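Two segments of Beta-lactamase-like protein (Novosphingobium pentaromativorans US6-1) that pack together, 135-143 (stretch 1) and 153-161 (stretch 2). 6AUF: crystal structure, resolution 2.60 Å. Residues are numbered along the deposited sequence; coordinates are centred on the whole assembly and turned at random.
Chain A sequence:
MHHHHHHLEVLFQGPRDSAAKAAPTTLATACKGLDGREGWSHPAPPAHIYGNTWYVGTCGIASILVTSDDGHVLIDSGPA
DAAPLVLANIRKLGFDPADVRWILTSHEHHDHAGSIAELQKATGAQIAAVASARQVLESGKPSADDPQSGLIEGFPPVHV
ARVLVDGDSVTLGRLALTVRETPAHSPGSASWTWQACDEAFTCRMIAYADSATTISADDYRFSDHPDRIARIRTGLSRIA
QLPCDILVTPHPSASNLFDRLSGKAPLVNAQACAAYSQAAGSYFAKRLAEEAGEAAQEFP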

# COMPACT_ATOMS: atom_id res chain seq x y z
N GLN A 135 15.79 4.21 -4.90
CA GLN A 135 17.03 3.48 -4.63
C GLN A 135 16.75 2.04 -4.20
O GLN A 135 17.33 1.10 -4.75
CB GLN A 135 17.84 4.20 -3.56
CG GLN A 135 18.66 5.33 -4.11
CD GLN A 135 19.85 4.84 -4.91
OE1 GLN A 135 20.27 5.48 -5.87
NE2 GLN A 135 20.40 3.70 -4.50
N VAL A 136 15.88 1.84 -3.21
CA VAL A 136 15.55 0.49 -2.77
C VAL A 136 14.96 -0.32 -3.92
O VAL A 136 15.42 -1.43 -4.22
CB VAL A 136 14.60 0.52 -1.56
CG1 VAL A 136 14.04 -0.87 -1.30
CG2 VAL A 136 15.30 1.09 -0.32
N LEU A 137 13.94 0.22 -4.58
CA LEU A 137 13.28 -0.48 -5.68
C LEU A 137 14.28 -0.95 -6.74
O LEU A 137 14.18 -2.07 -7.24
CB LEU A 137 12.23 0.42 -6.31
CG LEU A 137 10.78 0.10 -5.96
CD1 LEU A 137 10.72 -0.51 -4.59
CD2 LEU A 137 9.92 1.35 -6.05
N GLU A 138 15.24 -0.10 -7.10
CA GLU A 138 16.19 -0.46 -8.15
C GLU A 138 17.35 -1.30 -7.64
O GLU A 138 18.19 -1.73 -8.44
CB GLU A 138 16.70 0.82 -8.85
CG GLU A 138 15.60 1.52 -9.64
CD GLU A 138 16.09 2.64 -10.53
OE1 GLU A 138 17.12 3.28 -10.19
OE2 GLU A 138 15.45 2.90 -11.57
N SER A 139 17.41 -1.56 -6.33
CA SER A 139 18.46 -2.38 -5.75
C SER A 139 17.93 -3.58 -4.98
O SER A 139 18.69 -4.52 -4.74
CB SER A 139 19.34 -1.55 -4.81
OG SER A 139 18.69 -1.32 -3.58
N GLY A 140 16.66 -3.57 -4.58
CA GLY A 140 16.09 -4.64 -3.80
C GLY A 140 16.43 -4.63 -2.33
O GLY A 140 15.73 -5.28 -1.54
N LYS A 141 17.51 -3.90 -1.93
CA LYS A 141 17.96 -3.78 -0.54
C LYS A 141 17.27 -2.63 0.16
O LYS A 141 17.21 -1.52 -0.38
CB LYS A 141 19.46 -3.57 -0.48
CG LYS A 141 19.95 -3.07 0.87
CD LYS A 141 21.43 -2.74 0.84
CE LYS A 141 22.03 -2.79 2.22
NZ LYS A 141 23.50 -2.97 2.16
N PRO A 142 16.75 -2.83 1.37
CA PRO A 142 16.13 -1.72 2.09
C PRO A 142 17.15 -0.63 2.41
O PRO A 142 18.37 -0.86 2.48
CB PRO A 142 15.56 -2.37 3.36
CG PRO A 142 16.29 -3.66 3.49
CD PRO A 142 16.65 -4.10 2.11
N SER A 143 16.63 0.57 2.60
CA SER A 143 17.45 1.77 2.65
C SER A 143 18.27 1.83 3.93
O SER A 143 17.88 1.31 4.98
CB SER A 143 16.58 3.01 2.56
OG SER A 143 17.28 4.16 2.99
N GLU A 153 14.42 -8.40 5.02
CA GLU A 153 15.10 -9.00 3.88
C GLU A 153 14.75 -8.25 2.59
O GLU A 153 13.86 -7.40 2.55
CB GLU A 153 14.72 -10.48 3.76
CG GLU A 153 13.21 -10.70 3.79
CD GLU A 153 12.78 -11.93 3.00
OE1 GLU A 153 13.12 -13.05 3.43
OE2 GLU A 153 12.12 -11.76 1.96
N GLY A 154 15.47 -8.60 1.52
CA GLY A 154 15.32 -7.93 0.25
C GLY A 154 14.44 -8.69 -0.73
O GLY A 154 13.85 -9.72 -0.41
N PHE A 155 14.36 -8.15 -1.94
CA PHE A 155 13.54 -8.73 -2.99
C PHE A 155 14.17 -8.39 -4.33
O PHE A 155 15.10 -7.57 -4.40
CB PHE A 155 12.10 -8.23 -2.93
CG PHE A 155 11.98 -6.76 -2.97
CD1 PHE A 155 12.08 -6.01 -1.81
CD2 PHE A 155 11.79 -6.10 -4.18
CE1 PHE A 155 11.99 -4.62 -1.84
CE2 PHE A 155 11.69 -4.72 -4.23
CZ PHE A 155 11.79 -3.98 -3.05
N PRO A 156 13.69 -8.99 -5.41
CA PRO A 156 14.37 -8.83 -6.70
C PRO A 156 14.17 -7.44 -7.26
O PRO A 156 13.04 -6.92 -7.29
CB PRO A 156 13.72 -9.90 -7.58
CG PRO A 156 12.38 -10.07 -7.02
CD PRO A 156 12.47 -9.79 -5.54
N PRO A 157 15.24 -6.80 -7.71
CA PRO A 157 15.16 -5.40 -8.13
C PRO A 157 14.33 -5.21 -9.39
O PRO A 157 13.90 -6.16 -10.05
CB PRO A 157 16.63 -5.02 -8.38
CG PRO A 157 17.43 -6.06 -7.67
CD PRO A 157 16.62 -7.31 -7.73
N VAL A 158 14.12 -3.93 -9.71
CA VAL A 158 13.33 -3.49 -10.85
C VAL A 158 13.87 -2.13 -11.27
O VAL A 158 14.50 -1.42 -10.47
CB VAL A 158 11.83 -3.40 -10.49
CG1 VAL A 158 11.38 -1.96 -10.48
CG2 VAL A 158 11.00 -4.23 -11.45
N HIS A 159 13.63 -1.76 -12.53
CA HIS A 159 13.96 -0.41 -12.99
C HIS A 159 12.73 0.48 -12.90
O HIS A 159 11.65 0.10 -13.38
CB HIS A 159 14.49 -0.42 -14.43
CG HIS A 159 14.79 0.95 -14.95
ND1 HIS A 159 15.57 1.86 -14.25
CD2 HIS A 159 14.42 1.58 -16.09
CE1 HIS A 159 15.66 2.98 -14.94
NE2 HIS A 159 14.97 2.84 -16.06
N VAL A 160 12.90 1.65 -12.29
CA VAL A 160 11.83 2.63 -12.16
C VAL A 160 11.83 3.50 -13.41
O VAL A 160 12.77 4.27 -13.65
CB VAL A 160 12.00 3.47 -10.89
CG1 VAL A 160 11.00 4.62 -10.88
CG2 VAL A 160 11.82 2.61 -9.66
N ALA A 161 10.76 3.39 -14.20
CA ALA A 161 10.68 4.09 -15.48
C ALA A 161 10.33 5.56 -15.29
O ALA A 161 10.93 6.43 -15.94
CB ALA A 161 9.63 3.42 -16.38

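The contact between the end of a helix and an extended segment without regular secondary structure is built largely round Glu138, Leu137 and Phe155, and buries 531 Å² in all. Glu138 contributes most. Its CA-to-CB bond points sideways, but the side chain, with chi1 m and chi2 t, brings its carboxylate to the other segment. There OE2 accepts a hydrogen bond from the backbone N of Val160 (2.9 Å, 158° at the hydrogen) and a weak one from ND1 of His159, also 2.9 Å but bent to 121°. One carboxylate oxygen thus serves two successive residues. At the root of the same side chain, CA of Glu138 lies 3.0 Å from O of Val158, a short and nearly straight CA-H...O contact.

Leu137 takes part through both backbone and side chain. Its carbonyl O accepts a hydrogen bond from N of Val158 at 3.1 Å, and the same oxygen lies 3.6 Å from CA of Pro157. Its CB packs 4.0 Å from CG2 of Val160, while CD1 reaches CZ of Phe155 at 3.9 Å, near the plane of the ring and at its edge.

The CA-to-CB bond of Phe155 also points sideways; with chi1 p, the end of the ring comes nearer to the helix, where CG1 of Val136 approaches CZ of Phe155 to 4.2 Å. Its backbone pairs with Gly140: N donates to O of Gly140 at 3.2 Å, and CA of Gly140 lies 3.2 Å from O of Phe155. The Gly140 carbonyl oxygen also lies over one face of the ring. Gly140, the first residue to leave helical geometry, has positive phi, which by itself favours glycine, and the close packing leaves no room for a side chain: an ideal CB would lie 2.1 Å from O of Phe155, a clear clash.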